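Local coordinates for glycosyl hydrolases family 2, sugar binding domain protein (Bacteroides uniformis str. 3978 T3 ii, PDB 6D1P) that is a beta-glucuronidase of glycosyl hydrolase family 2 from a human gut bacterium, and probably hydrolyses O-glycosidic bonds that link glucuronic acid to other groups, at residues A[106-112]-A[136-142]; A[224-228]-A[240-244]; A[270-276]-A[303-307]; A[622-628]-A[700-704]. The contacts are given in a common frame with arbitrary orientation. Numbering follows the deposited sequence.

Interaction 1: A[106-112]-A[136-142]; sequences RTCLEFE and EWKADIT
An offset stack between directly paired residues marks this antiparallel strand pair: the Phe111 ring lies on the six-membered ring of Trp137, centroids 4.0 Å apart and planes at 7°. Trp137, in a p rotamer (chi1 55°), lies over Phe111 (chi1 m, -61°), and Phe111 CB sits 3.7 Å from the centroid of the indole five-membered ring. Strands 106-111 and 137-140 run at 148°, axes 4.6 Å apart. Hydrogen-bonded pairs are Leu109 with Ala139 (Leu109 N to Ala139 O 3.0 Å, Ala139 N to Leu109 O 2.9 Å) and Phe111 with Trp137 (Phe111 N to Trp137 O 2.9 Å, Trp137 N to Phe111 O 3.2 Å); Cys108-Asp140 and Glu110-Lys138 are non-hydrogen-bonded. Beyond Asp140 the chain turns into a helix, with Ile141 as N-cap and its N 2.9 Å from Thr107 O. Thr107 N donates to Thr142 OG1 (2.6 Å). Asp140 OD1 accepts from Thr142 N (3.2 Å), an Asx turn, while Arg106 NE meets Asp140 OD2 at 3.0 Å in a salt bridge. Leu109, Phe111, Trp137 and Ala139 share one face; Trp137 stacks on His130, and Val120 lies against both aromatics. Two sheets share a core, as in the jelly-roll beta-sandwich of family 2 sugar-binding domains.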
# COMPACT_ATOMS: atom_id res chain seq x y z
N ARG A 106 -28.92 -12.90 -24.28
CA ARG A 106 -28.47 -12.50 -22.96
C ARG A 106 -26.95 -12.32 -22.96
O ARG A 106 -26.23 -13.06 -23.64
CB ARG A 106 -28.91 -13.52 -21.91
CG ARG A 106 -30.42 -13.71 -21.93
CD ARG A 106 -30.97 -14.07 -20.57
NE ARG A 106 -30.75 -13.02 -19.58
CZ ARG A 106 -31.49 -11.92 -19.46
NH1 ARG A 106 -32.51 -11.71 -20.29
NH2 ARG A 106 -31.22 -11.03 -18.51
N THR A 107 -26.49 -11.31 -22.24
CA THR A 107 -25.08 -10.94 -22.21
C THR A 107 -24.56 -11.09 -20.79
O THR A 107 -25.11 -10.52 -19.85
CB THR A 107 -24.85 -9.49 -22.69
OG1 THR A 107 -25.41 -9.30 -23.99
CG2 THR A 107 -23.36 -9.20 -22.76
N CYS A 108 -23.48 -11.86 -20.65
CA CYS A 108 -22.87 -12.12 -19.36
C CYS A 108 -21.38 -11.83 -19.38
O CYS A 108 -20.69 -12.12 -20.36
CB CYS A 108 -23.07 -13.58 -18.94
SG CYS A 108 -24.76 -13.93 -18.50
N LEU A 109 -20.90 -11.25 -18.29
CA LEU A 109 -19.48 -11.30 -17.98
C LEU A 109 -19.22 -12.60 -17.23
O LEU A 109 -19.90 -12.90 -16.25
CB LEU A 109 -19.07 -10.10 -17.14
CG LEU A 109 -19.23 -8.77 -17.88
CD1 LEU A 109 -18.90 -7.62 -16.96
CD2 LEU A 109 -18.32 -8.75 -19.10
N GLU A 110 -18.29 -13.38 -17.74
CA GLU A 110 -17.92 -14.65 -17.15
C GLU A 110 -16.57 -14.49 -16.46
O GLU A 110 -15.64 -13.91 -17.05
CB GLU A 110 -17.83 -15.74 -18.22
CG GLU A 110 -18.90 -16.78 -18.15
CD GLU A 110 -18.54 -18.00 -18.98
OE1 GLU A 110 -17.41 -18.03 -19.52
OE2 GLU A 110 -19.36 -18.92 -19.06
N PHE A 111 -16.46 -15.01 -15.24
CA PHE A 111 -15.25 -14.91 -14.44
C PHE A 111 -14.71 -16.32 -14.22
O PHE A 111 -15.34 -17.12 -13.52
CB PHE A 111 -15.51 -14.22 -13.11
CG PHE A 111 -16.01 -12.82 -13.25
CD1 PHE A 111 -17.35 -12.56 -13.39
CD2 PHE A 111 -15.12 -11.76 -13.24
CE1 PHE A 111 -17.80 -11.27 -13.53
CE2 PHE A 111 -15.57 -10.46 -13.37
CZ PHE A 111 -16.91 -10.21 -13.52
N GLU A 112 -13.56 -16.62 -14.82
CA GLU A 112 -12.94 -17.91 -14.57
C GLU A 112 -12.27 -17.95 -13.21
O GLU A 112 -11.94 -19.04 -12.72
CB GLU A 112 -11.94 -18.25 -15.68
CG GLU A 112 -12.59 -18.27 -17.05
CD GLU A 112 -11.66 -18.74 -18.16
OE1 GLU A 112 -10.49 -19.05 -17.89
OE2 GLU A 112 -12.11 -18.79 -19.33
N GLU A 136 -15.71 -20.61 -10.67
CA GLU A 136 -16.21 -19.80 -11.76
C GLU A 136 -17.61 -19.32 -11.46
O GLU A 136 -18.39 -20.01 -10.78
CB GLU A 136 -16.23 -20.57 -13.08
CG GLU A 136 -14.93 -21.25 -13.40
CD GLU A 136 -14.96 -21.90 -14.76
OE1 GLU A 136 -16.04 -22.39 -15.16
OE2 GLU A 136 -13.91 -21.91 -15.42
N TRP A 137 -17.95 -18.16 -12.00
CA TRP A 137 -19.24 -17.53 -11.76
C TRP A 137 -19.45 -16.51 -12.86
O TRP A 137 -18.52 -16.18 -13.60
CB TRP A 137 -19.29 -16.91 -10.35
CG TRP A 137 -18.15 -15.93 -10.12
CD1 TRP A 137 -16.84 -16.23 -9.85
CD2 TRP A 137 -18.23 -14.50 -10.11
NE1 TRP A 137 -16.11 -15.08 -9.70
CE2 TRP A 137 -16.94 -14.00 -9.86
CE3 TRP A 137 -19.28 -13.60 -10.32
CZ2 TRP A 137 -16.66 -12.64 -9.81
CZ3 TRP A 137 -18.99 -12.23 -10.26
CH2 TRP A 137 -17.69 -11.77 -10.02
N LYS A 138 -20.67 -16.00 -12.97
CA LYS A 138 -20.98 -15.04 -14.01
C LYS A 138 -21.89 -13.94 -13.47
O LYS A 138 -22.48 -14.06 -12.40
CB LYS A 138 -21.63 -15.72 -15.23
CG LYS A 138 -23.00 -16.33 -14.97
CD LYS A 138 -23.55 -16.96 -16.24
CE LYS A 138 -24.78 -17.77 -15.96
NZ LYS A 138 -25.78 -16.96 -15.21
N ALA A 139 -21.99 -12.86 -14.24
CA ALA A 139 -22.87 -11.74 -13.95
C ALA A 139 -23.66 -11.42 -15.21
O ALA A 139 -23.08 -11.14 -16.26
CB ALA A 139 -22.08 -10.50 -13.49
N ASP A 140 -24.99 -11.47 -15.10
CA ASP A 140 -25.87 -11.24 -16.24
C ASP A 140 -26.13 -9.74 -16.33
O ASP A 140 -26.88 -9.18 -15.53
CB ASP A 140 -27.16 -12.04 -16.08
CG ASP A 140 -27.95 -12.15 -17.38
OD1 ASP A 140 -28.18 -11.11 -18.03
OD2 ASP A 140 -28.32 -13.29 -17.77
N ILE A 141 -25.52 -9.08 -17.31
CA ILE A 141 -25.62 -7.63 -17.41
C ILE A 141 -26.68 -7.20 -18.42
O ILE A 141 -26.77 -6.02 -18.76
CB ILE A 141 -24.26 -7.00 -17.75
CG1 ILE A 141 -23.83 -7.45 -19.14
CG2 ILE A 141 -23.23 -7.40 -16.71
CD1 ILE A 141 -22.56 -6.80 -19.59
N THR A 142 -27.51 -8.14 -18.87
CA THR A 142 -28.41 -7.91 -20.00
C THR A 142 -29.36 -6.75 -19.73
O THR A 142 -29.48 -5.82 -20.54
CB THR A 142 -29.19 -9.19 -20.31
OG1 THR A 142 -28.26 -10.22 -20.69
CG2 THR A 142 -30.17 -8.98 -21.45

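Interaction 2: A[224-228]-A[240-244]; sequences IDIAF and EFSLR
Phe228 turns the edge of its ring toward the face of Phe241, centroids 5.2 Å apart and planes at 63°, and Phe228 CZ comes within 3.7 Å of Phe241 CD2. Reaching this edge-to-face position takes an m rotamer for Phe228 (chi1 -72°) and a p rotamer for Phe241 (chi1 81°). The backbones are extended and well separated: the axes of 224-228 and 240-244 approach to 11.2 Å at an angle of 149°, the nearest CA atoms, Ile224 and Leu243, are 9.7 Å apart, and no hydrogen bond crosses between the strands. This spacing is that of two facing sheets rather than of neighbours in one. Strand 219-229 is the middle strand of a three-stranded sheet, flanked by 203-213 and 263-271, and 240-246 lies between 252-259 and 284-292 in the opposing one; together they form the immunoglobulin-like beta-sandwich characteristic of the second domain in family 2 glycosidases. Ile224, Ile226 and Phe228 point inward from one strand, Phe241 and Leu243 from the other. Ile226, with chi1 m and chi2 t, extends CD1 to 3.5 Å from Leu243 CD1 and 4.0 Å from Phe241 CE1. At the far end from the rings, Ile224 CD1 lies 4.2 Å from Leu243 CD2, where Leu243 adopts chi1 t, chi2 p. Cys286, Ala288 and Leu290 of strand 284-292 pack beside Ile224, Leu243 and Phe241 respectively, and Phe204 meets the Phe228 ring.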
# COMPACT_ATOMS: atom_id res chain seq x y z
N ILE A 224 -25.98 -38.76 -20.46
CA ILE A 224 -25.85 -37.33 -20.74
C ILE A 224 -27.10 -36.62 -20.24
O ILE A 224 -28.21 -36.92 -20.70
CB ILE A 224 -25.63 -37.06 -22.23
CG1 ILE A 224 -24.29 -37.63 -22.66
CG2 ILE A 224 -25.64 -35.57 -22.50
CD1 ILE A 224 -23.92 -37.27 -24.07
N ASP A 225 -26.92 -35.68 -19.32
CA ASP A 225 -28.00 -34.87 -18.78
C ASP A 225 -27.81 -33.42 -19.20
O ASP A 225 -26.72 -32.86 -19.03
CB ASP A 225 -28.06 -34.97 -17.26
CG ASP A 225 -28.14 -36.40 -16.77
OD1 ASP A 225 -28.92 -37.18 -17.37
OD2 ASP A 225 -27.43 -36.75 -15.80
N ILE A 226 -28.86 -32.82 -19.74
CA ILE A 226 -28.80 -31.49 -20.34
C ILE A 226 -29.92 -30.63 -19.77
O ILE A 226 -31.08 -31.04 -19.79
CB ILE A 226 -28.92 -31.56 -21.87
CG1 ILE A 226 -27.69 -32.25 -22.46
CG2 ILE A 226 -29.11 -30.17 -22.46
CD1 ILE A 226 -27.57 -32.09 -23.94
N ALA A 227 -29.56 -29.44 -19.30
CA ALA A 227 -30.51 -28.50 -18.73
C ALA A 227 -30.51 -27.20 -19.53
O ALA A 227 -29.46 -26.72 -19.95
CB ALA A 227 -30.18 -28.21 -17.27
N PHE A 228 -31.70 -26.62 -19.71
CA PHE A 228 -31.89 -25.43 -20.54
C PHE A 228 -32.37 -24.26 -19.70
O PHE A 228 -33.23 -24.41 -18.83
CB PHE A 228 -32.90 -25.69 -21.67
CG PHE A 228 -32.37 -26.57 -22.77
CD1 PHE A 228 -32.60 -27.94 -22.74
CD2 PHE A 228 -31.66 -26.03 -23.83
CE1 PHE A 228 -32.11 -28.76 -23.75
CE2 PHE A 228 -31.18 -26.84 -24.85
CZ PHE A 228 -31.41 -28.21 -24.81
N GLU A 240 -36.73 -28.80 -31.46
CA GLU A 240 -35.80 -29.84 -31.06
C GLU A 240 -34.37 -29.31 -31.14
O GLU A 240 -34.13 -28.13 -31.41
CB GLU A 240 -35.99 -31.09 -31.93
CG GLU A 240 -36.31 -30.79 -33.38
CD GLU A 240 -36.17 -32.01 -34.27
OE1 GLU A 240 -36.28 -33.15 -33.75
OE2 GLU A 240 -35.94 -31.83 -35.49
N PHE A 241 -33.41 -30.21 -30.88
CA PHE A 241 -31.99 -29.88 -30.76
C PHE A 241 -31.19 -31.16 -30.99
O PHE A 241 -31.70 -32.26 -30.83
CB PHE A 241 -31.65 -29.28 -29.39
CG PHE A 241 -31.47 -30.31 -28.28
CD1 PHE A 241 -30.24 -30.93 -28.08
CD2 PHE A 241 -32.52 -30.63 -27.43
CE1 PHE A 241 -30.07 -31.86 -27.07
CE2 PHE A 241 -32.36 -31.57 -26.43
CZ PHE A 241 -31.13 -32.18 -26.24
N SER A 242 -29.92 -30.99 -31.33
CA SER A 242 -29.09 -32.10 -31.75
C SER A 242 -27.98 -32.41 -30.75
O SER A 242 -27.60 -31.58 -29.93
CB SER A 242 -28.45 -31.83 -33.11
OG SER A 242 -27.68 -32.96 -33.50
N LEU A 243 -27.45 -33.63 -30.88
CA LEU A 243 -26.46 -34.16 -29.93
C LEU A 243 -25.63 -35.21 -30.67
O LEU A 243 -26.17 -36.24 -31.07
CB LEU A 243 -27.17 -34.78 -28.74
CG LEU A 243 -26.37 -34.95 -27.45
CD1 LEU A 243 -26.25 -33.59 -26.80
CD2 LEU A 243 -27.05 -35.92 -26.54
N ARG A 244 -24.33 -34.96 -30.83
CA ARG A 244 -23.44 -35.89 -31.53
C ARG A 244 -22.21 -36.19 -30.68
O ARG A 244 -21.66 -35.31 -30.03
CB ARG A 244 -23.01 -35.33 -32.88
CG ARG A 244 -24.14 -35.08 -33.85
CD ARG A 244 -23.60 -34.59 -35.20
NE ARG A 244 -24.19 -33.30 -35.56
CZ ARG A 244 -25.35 -33.17 -36.21
NH1 ARG A 244 -26.04 -34.25 -36.56
NH2 ARG A 244 -25.82 -31.96 -36.50

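Interaction 3: A[270-276]-A[303-307]; sequences LKRPQLW and FGFRH
Phe305, with chi1 m (-69°) and chi2 93°, directs its ring into the bend of 270-276, which leaves strand conformation after Lys271. Pro273 covers one face of that ring: its CB lies 3.9 Å from the ring centroid and 20° off the normal, a CH-pi contact. Leu270, chi1 t and chi2 p, brings CD2 to 3.5 Å from Phe305 CZ; Leu275, chi1 m and chi2 t, places CD2 4.2 Å from Phe305 CB. The backbones join through Trp276 N, which donates to Phe305 O at 2.8 Å, while Leu275 CA makes a CA-H...O contact with the same oxygen at 3.4 Å. A water bridges the two segments further, donating to Gln274 O (3.2 Å) and accepting from Phe305 N (3.0 Å). Trp276 (chi1 t) lays CB 4.1 Å from Gly304 CA, where an added CB would be tight. Both loops close one end of the immunoglobulin-like sandwich: Phe305 packs on Ala211 and Ile222 of strands 203-213 and 219-229 and meets Tyr284 of strand 284-292 edge-to-face, whereas Trp276 NE1 and Arg306 NE hydrogen-bond to Asp377 O, in helix 370-379, and Pro418 O, just before strand 420-432, tying the domain to the TIM barrel.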
# COMPACT_ATOMS: atom_id res chain seq x y z
N LEU A 270 -21.73 -48.28 -26.22
CA LEU A 270 -20.46 -48.26 -26.95
C LEU A 270 -19.61 -49.46 -26.55
O LEU A 270 -19.41 -49.72 -25.36
CB LEU A 270 -19.69 -46.96 -26.68
CG LEU A 270 -18.31 -46.78 -27.31
CD1 LEU A 270 -18.36 -46.60 -28.83
CD2 LEU A 270 -17.62 -45.58 -26.68
N LYS A 271 -19.07 -50.15 -27.56
CA LYS A 271 -18.26 -51.35 -27.39
C LYS A 271 -16.78 -51.00 -27.42
O LYS A 271 -16.36 -50.06 -28.10
CB LYS A 271 -18.59 -52.37 -28.49
CG LYS A 271 -19.65 -53.45 -28.13
CD LYS A 271 -20.85 -52.94 -27.28
CE LYS A 271 -21.75 -51.92 -28.00
NZ LYS A 271 -22.85 -51.41 -27.12
N ARG A 272 -15.97 -51.79 -26.69
CA ARG A 272 -14.56 -51.58 -26.33
C ARG A 272 -14.06 -50.16 -26.58
O ARG A 272 -13.17 -49.95 -27.42
CB ARG A 272 -13.65 -52.58 -27.08
CG ARG A 272 -13.24 -53.80 -26.22
CD ARG A 272 -11.94 -54.50 -26.70
NE ARG A 272 -10.74 -53.98 -26.03
CZ ARG A 272 -9.49 -54.37 -26.30
NH1 ARG A 272 -9.25 -55.30 -27.22
NH2 ARG A 272 -8.47 -53.83 -25.63
N PRO A 273 -14.59 -49.17 -25.84
CA PRO A 273 -14.17 -47.77 -26.05
C PRO A 273 -12.67 -47.56 -25.88
O PRO A 273 -11.99 -48.27 -25.13
CB PRO A 273 -14.95 -46.99 -24.98
CG PRO A 273 -15.42 -48.04 -23.99
CD PRO A 273 -15.64 -49.27 -24.82
N GLN A 274 -12.14 -46.57 -26.60
CA GLN A 274 -10.79 -46.11 -26.33
C GLN A 274 -10.70 -45.60 -24.90
O GLN A 274 -11.51 -44.78 -24.48
CB GLN A 274 -10.40 -45.00 -27.31
CG GLN A 274 -10.09 -45.47 -28.71
CD GLN A 274 -9.02 -44.61 -29.37
OE1 GLN A 274 -9.30 -43.86 -30.31
NE2 GLN A 274 -7.79 -44.71 -28.86
N LEU A 275 -9.72 -46.09 -24.16
CA LEU A 275 -9.61 -45.76 -22.75
C LEU A 275 -8.73 -44.53 -22.52
O LEU A 275 -7.64 -44.43 -23.10
CB LEU A 275 -9.05 -46.96 -21.98
CG LEU A 275 -9.93 -48.21 -22.04
CD1 LEU A 275 -9.30 -49.32 -21.22
CD2 LEU A 275 -11.33 -47.91 -21.55
N TRP A 276 -9.20 -43.61 -21.68
CA TRP A 276 -8.36 -42.51 -21.22
C TRP A 276 -7.47 -42.98 -20.07
O TRP A 276 -7.93 -43.62 -19.13
CB TRP A 276 -9.21 -41.33 -20.75
CG TRP A 276 -8.41 -40.08 -20.42
CD1 TRP A 276 -8.21 -39.00 -21.23
CD2 TRP A 276 -7.72 -39.78 -19.19
NE1 TRP A 276 -7.44 -38.05 -20.59
CE2 TRP A 276 -7.12 -38.51 -19.34
CE3 TRP A 276 -7.55 -40.47 -17.98
CZ2 TRP A 276 -6.38 -37.90 -18.33
CZ3 TRP A 276 -6.81 -39.87 -16.97
CH2 TRP A 276 -6.23 -38.59 -17.15
N PHE A 303 -14.63 -35.70 -22.86
CA PHE A 303 -14.78 -36.63 -21.75
C PHE A 303 -13.93 -37.86 -22.06
O PHE A 303 -13.26 -37.93 -23.09
CB PHE A 303 -16.25 -36.99 -21.51
CG PHE A 303 -16.92 -37.60 -22.69
CD1 PHE A 303 -17.49 -36.79 -23.67
CD2 PHE A 303 -16.99 -38.98 -22.84
CE1 PHE A 303 -18.12 -37.34 -24.76
CE2 PHE A 303 -17.63 -39.54 -23.93
CZ PHE A 303 -18.19 -38.73 -24.90
N GLY A 304 -13.97 -38.83 -21.16
CA GLY A 304 -13.08 -39.98 -21.26
C GLY A 304 -13.67 -41.21 -20.60
O GLY A 304 -14.41 -41.12 -19.61
N PHE A 305 -13.33 -42.37 -21.16
CA PHE A 305 -13.70 -43.65 -20.59
C PHE A 305 -12.53 -44.15 -19.75
O PHE A 305 -11.44 -44.37 -20.27
CB PHE A 305 -14.06 -44.66 -21.70
CG PHE A 305 -15.36 -44.33 -22.42
CD1 PHE A 305 -15.35 -43.57 -23.58
CD2 PHE A 305 -16.57 -44.76 -21.93
CE1 PHE A 305 -16.53 -43.25 -24.23
CE2 PHE A 305 -17.76 -44.46 -22.58
CZ PHE A 305 -17.73 -43.70 -23.73
N ARG A 306 -12.76 -44.32 -18.46
CA ARG A 306 -11.72 -44.87 -17.61
C ARG A 306 -12.37 -45.50 -16.40
O ARG A 306 -13.49 -45.16 -16.02
CB ARG A 306 -10.71 -43.80 -17.19
CG ARG A 306 -11.36 -42.49 -16.74
CD ARG A 306 -10.79 -42.04 -15.44
NE ARG A 306 -11.52 -40.90 -14.88
CZ ARG A 306 -12.72 -40.97 -14.32
NH1 ARG A 306 -13.38 -42.12 -14.28
NH2 ARG A 306 -13.28 -39.89 -13.81
N HIS A 307 -11.66 -46.44 -15.80
CA HIS A 307 -12.15 -47.15 -14.63
C HIS A 307 -11.04 -47.15 -13.61
O HIS A 307 -9.88 -47.43 -13.94
CB HIS A 307 -12.57 -48.59 -14.96
CG HIS A 307 -12.93 -49.41 -13.76
ND1 HIS A 307 -11.99 -49.88 -12.87
CD2 HIS A 307 -14.13 -49.82 -13.29
CE1 HIS A 307 -12.59 -50.56 -11.91
NE2 HIS A 307 -13.89 -50.53 -12.14
O HOH W 1 -11.54 -41.69 -23.52

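Interaction 4: A[622-628]-A[700-704]; sequences MLHIYGH and LDDEI
A His-carboxylate hydrogen bond lies at the heart of this junction between two beta sheets that come after helix 609-617 in the chain. Asp702, chi1 t (-174°), points toward 622-628, and its OD2 accepts twice, from Ile625 N and from His628 NE2, each at 2.8 Å, so one carboxylate oxygen joins a strand backbone to the loop after it. His628 (chi1 m, chi2 -107°) also presents a ring face to Ile704, whose CG2 stands 3.4 Å from the imidazole centroid and 13° off the normal, a CH-pi contact. Strands 623-625 and 700-704 run nearly parallel, at 16°, with axes 6.6 Å apart; His624 CA and Asp702 CA are 6.3 Å apart, and no backbone-to-backbone hydrogen bond joins the segments. Leu623 (t, p) brings CD2 to 3.7 Å from Leu700 O, and Leu700 CD2 lies 3.5 Å from Met622 N. Ile704, in the p rotamer with chi2 t, sets CD1 3.7 Å from Ile625 CG2. Gly627, at phi 135° and psi 11°, turns the chain where a side chain would crowd both the preceding carbonyl and Ile704 CD1, and the His628 ring reaches Asp702. His624, whose CA-to-CB bond points away from 700-704, hydrogen-bonds to Glu608 and stacks on Tyr611 of helix 609-617, while strand 623-625 pairs with 641-647 and strand 698-709 with 685-695, whose Ala691 touches Leu623 and Ile625.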
# COMPACT_ATOMS: atom_id res chain seq x y z
N MET A 622 17.10 -39.79 -21.21
CA MET A 622 17.73 -38.56 -20.74
C MET A 622 18.94 -38.95 -19.92
O MET A 622 19.10 -40.10 -19.51
CB MET A 622 16.76 -37.68 -19.93
CG MET A 622 16.08 -38.39 -18.73
SD MET A 622 17.16 -38.61 -17.30
CE MET A 622 17.32 -36.93 -16.71
N LEU A 623 19.77 -37.95 -19.67
CA LEU A 623 21.04 -38.09 -18.98
C LEU A 623 21.36 -36.72 -18.39
O LEU A 623 21.34 -35.73 -19.12
CB LEU A 623 22.13 -38.54 -19.96
CG LEU A 623 23.58 -38.70 -19.50
CD1 LEU A 623 23.71 -39.89 -18.57
CD2 LEU A 623 24.49 -38.89 -20.71
N HIS A 624 21.63 -36.66 -17.08
CA HIS A 624 21.93 -35.39 -16.42
C HIS A 624 23.00 -35.63 -15.38
O HIS A 624 22.75 -36.28 -14.36
CB HIS A 624 20.69 -34.76 -15.76
CG HIS A 624 20.96 -33.45 -15.06
ND1 HIS A 624 20.74 -32.22 -15.66
CD2 HIS A 624 21.44 -33.18 -13.83
CE1 HIS A 624 21.07 -31.26 -14.82
NE2 HIS A 624 21.50 -31.81 -13.70
N ILE A 625 24.18 -35.08 -15.62
CA ILE A 625 25.21 -35.06 -14.60
C ILE A 625 24.81 -34.07 -13.53
O ILE A 625 24.50 -32.91 -13.82
CB ILE A 625 26.57 -34.69 -15.21
CG1 ILE A 625 26.91 -35.63 -16.37
CG2 ILE A 625 27.63 -34.66 -14.13
CD1 ILE A 625 27.99 -35.10 -17.30
N TYR A 626 24.82 -34.51 -12.28
CA TYR A 626 24.49 -33.59 -11.20
C TYR A 626 25.65 -32.62 -11.00
O TYR A 626 26.78 -33.02 -10.72
CB TYR A 626 24.18 -34.36 -9.91
CG TYR A 626 24.14 -33.48 -8.70
CD1 TYR A 626 23.43 -32.27 -8.71
CD2 TYR A 626 24.83 -33.81 -7.54
CE1 TYR A 626 23.41 -31.45 -7.59
CE2 TYR A 626 24.81 -33.00 -6.43
CZ TYR A 626 24.10 -31.82 -6.46
OH TYR A 626 24.09 -31.01 -5.35
N GLY A 627 25.36 -31.32 -11.15
CA GLY A 627 26.34 -30.29 -10.89
C GLY A 627 26.41 -29.20 -11.94
O GLY A 627 27.34 -28.40 -11.91
N HIS A 628 25.44 -29.13 -12.85
CA HIS A 628 25.39 -28.03 -13.81
C HIS A 628 25.40 -26.67 -13.11
O HIS A 628 25.99 -25.71 -13.61
CB HIS A 628 24.14 -28.14 -14.68
CG HIS A 628 24.23 -29.16 -15.76
ND1 HIS A 628 24.37 -28.83 -17.09
CD2 HIS A 628 24.17 -30.52 -15.72
CE1 HIS A 628 24.40 -29.92 -17.82
NE2 HIS A 628 24.28 -30.96 -17.01
N LEU A 700 23.32 -40.69 -25.88
CA LEU A 700 23.01 -39.43 -25.23
C LEU A 700 24.29 -38.85 -24.62
O LEU A 700 25.23 -39.58 -24.31
CB LEU A 700 21.92 -39.61 -24.18
CG LEU A 700 20.50 -39.52 -24.74
CD1 LEU A 700 20.11 -40.77 -25.53
CD2 LEU A 700 19.50 -39.28 -23.65
N ASP A 701 24.33 -37.52 -24.48
CA ASP A 701 25.53 -36.86 -24.02
C ASP A 701 25.16 -35.75 -23.05
O ASP A 701 24.12 -35.12 -23.19
CB ASP A 701 26.35 -36.26 -25.18
CG ASP A 701 26.74 -37.29 -26.23
OD1 ASP A 701 27.23 -38.38 -25.86
OD2 ASP A 701 26.55 -37.01 -27.44
N ASP A 702 26.04 -35.51 -22.08
CA ASP A 702 25.94 -34.35 -21.22
C ASP A 702 27.35 -33.99 -20.78
O ASP A 702 28.26 -34.82 -20.84
CB ASP A 702 25.02 -34.62 -20.01
CG ASP A 702 24.77 -33.38 -19.15
OD1 ASP A 702 24.74 -32.25 -19.69
OD2 ASP A 702 24.59 -33.54 -17.92
N GLU A 703 27.52 -32.74 -20.34
CA GLU A 703 28.83 -32.23 -19.96
C GLU A 703 28.66 -31.08 -18.97
O GLU A 703 27.81 -30.21 -19.15
CB GLU A 703 29.64 -31.74 -21.18
CG GLU A 703 30.86 -30.86 -20.80
CD GLU A 703 31.39 -29.98 -21.95
OE1 GLU A 703 31.42 -30.45 -23.11
OE2 GLU A 703 31.77 -28.81 -21.68
N ILE A 704 29.48 -31.09 -17.92
CA ILE A 704 29.62 -29.94 -17.04
C ILE A 704 31.10 -29.69 -16.84
O ILE A 704 31.94 -30.57 -17.03
CB ILE A 704 28.92 -30.14 -15.68
CG1 ILE A 704 29.69 -31.16 -14.82
CG2 ILE A 704 27.47 -30.56 -15.87
CD1 ILE A 704 29.13 -31.32 -13.43

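Overall arrangement
Along the chain the four contacts follow one another, and none touches another. Interaction 1 belongs to the sugar-binding domain, and interactions 2 and 3 to the next, immunoglobulin-like domain; interaction 4 comes later, where strand 623-625 meets 698-709. Interactions 2 and 3, with centres about 21 Å apart and nearest atoms about 6 Å apart, share the sheet of strands 219-229 and 263-271: one fills the sandwich, the other closes an end against the TIM barrel. Interaction 1 lies about 22 Å from interaction 2, centre to centre, and about 51 Å from interaction 4, on opposite sides of the chain's centre. The principle illustrated is modular: beta domains with their own sheet contacts are built around a barrel.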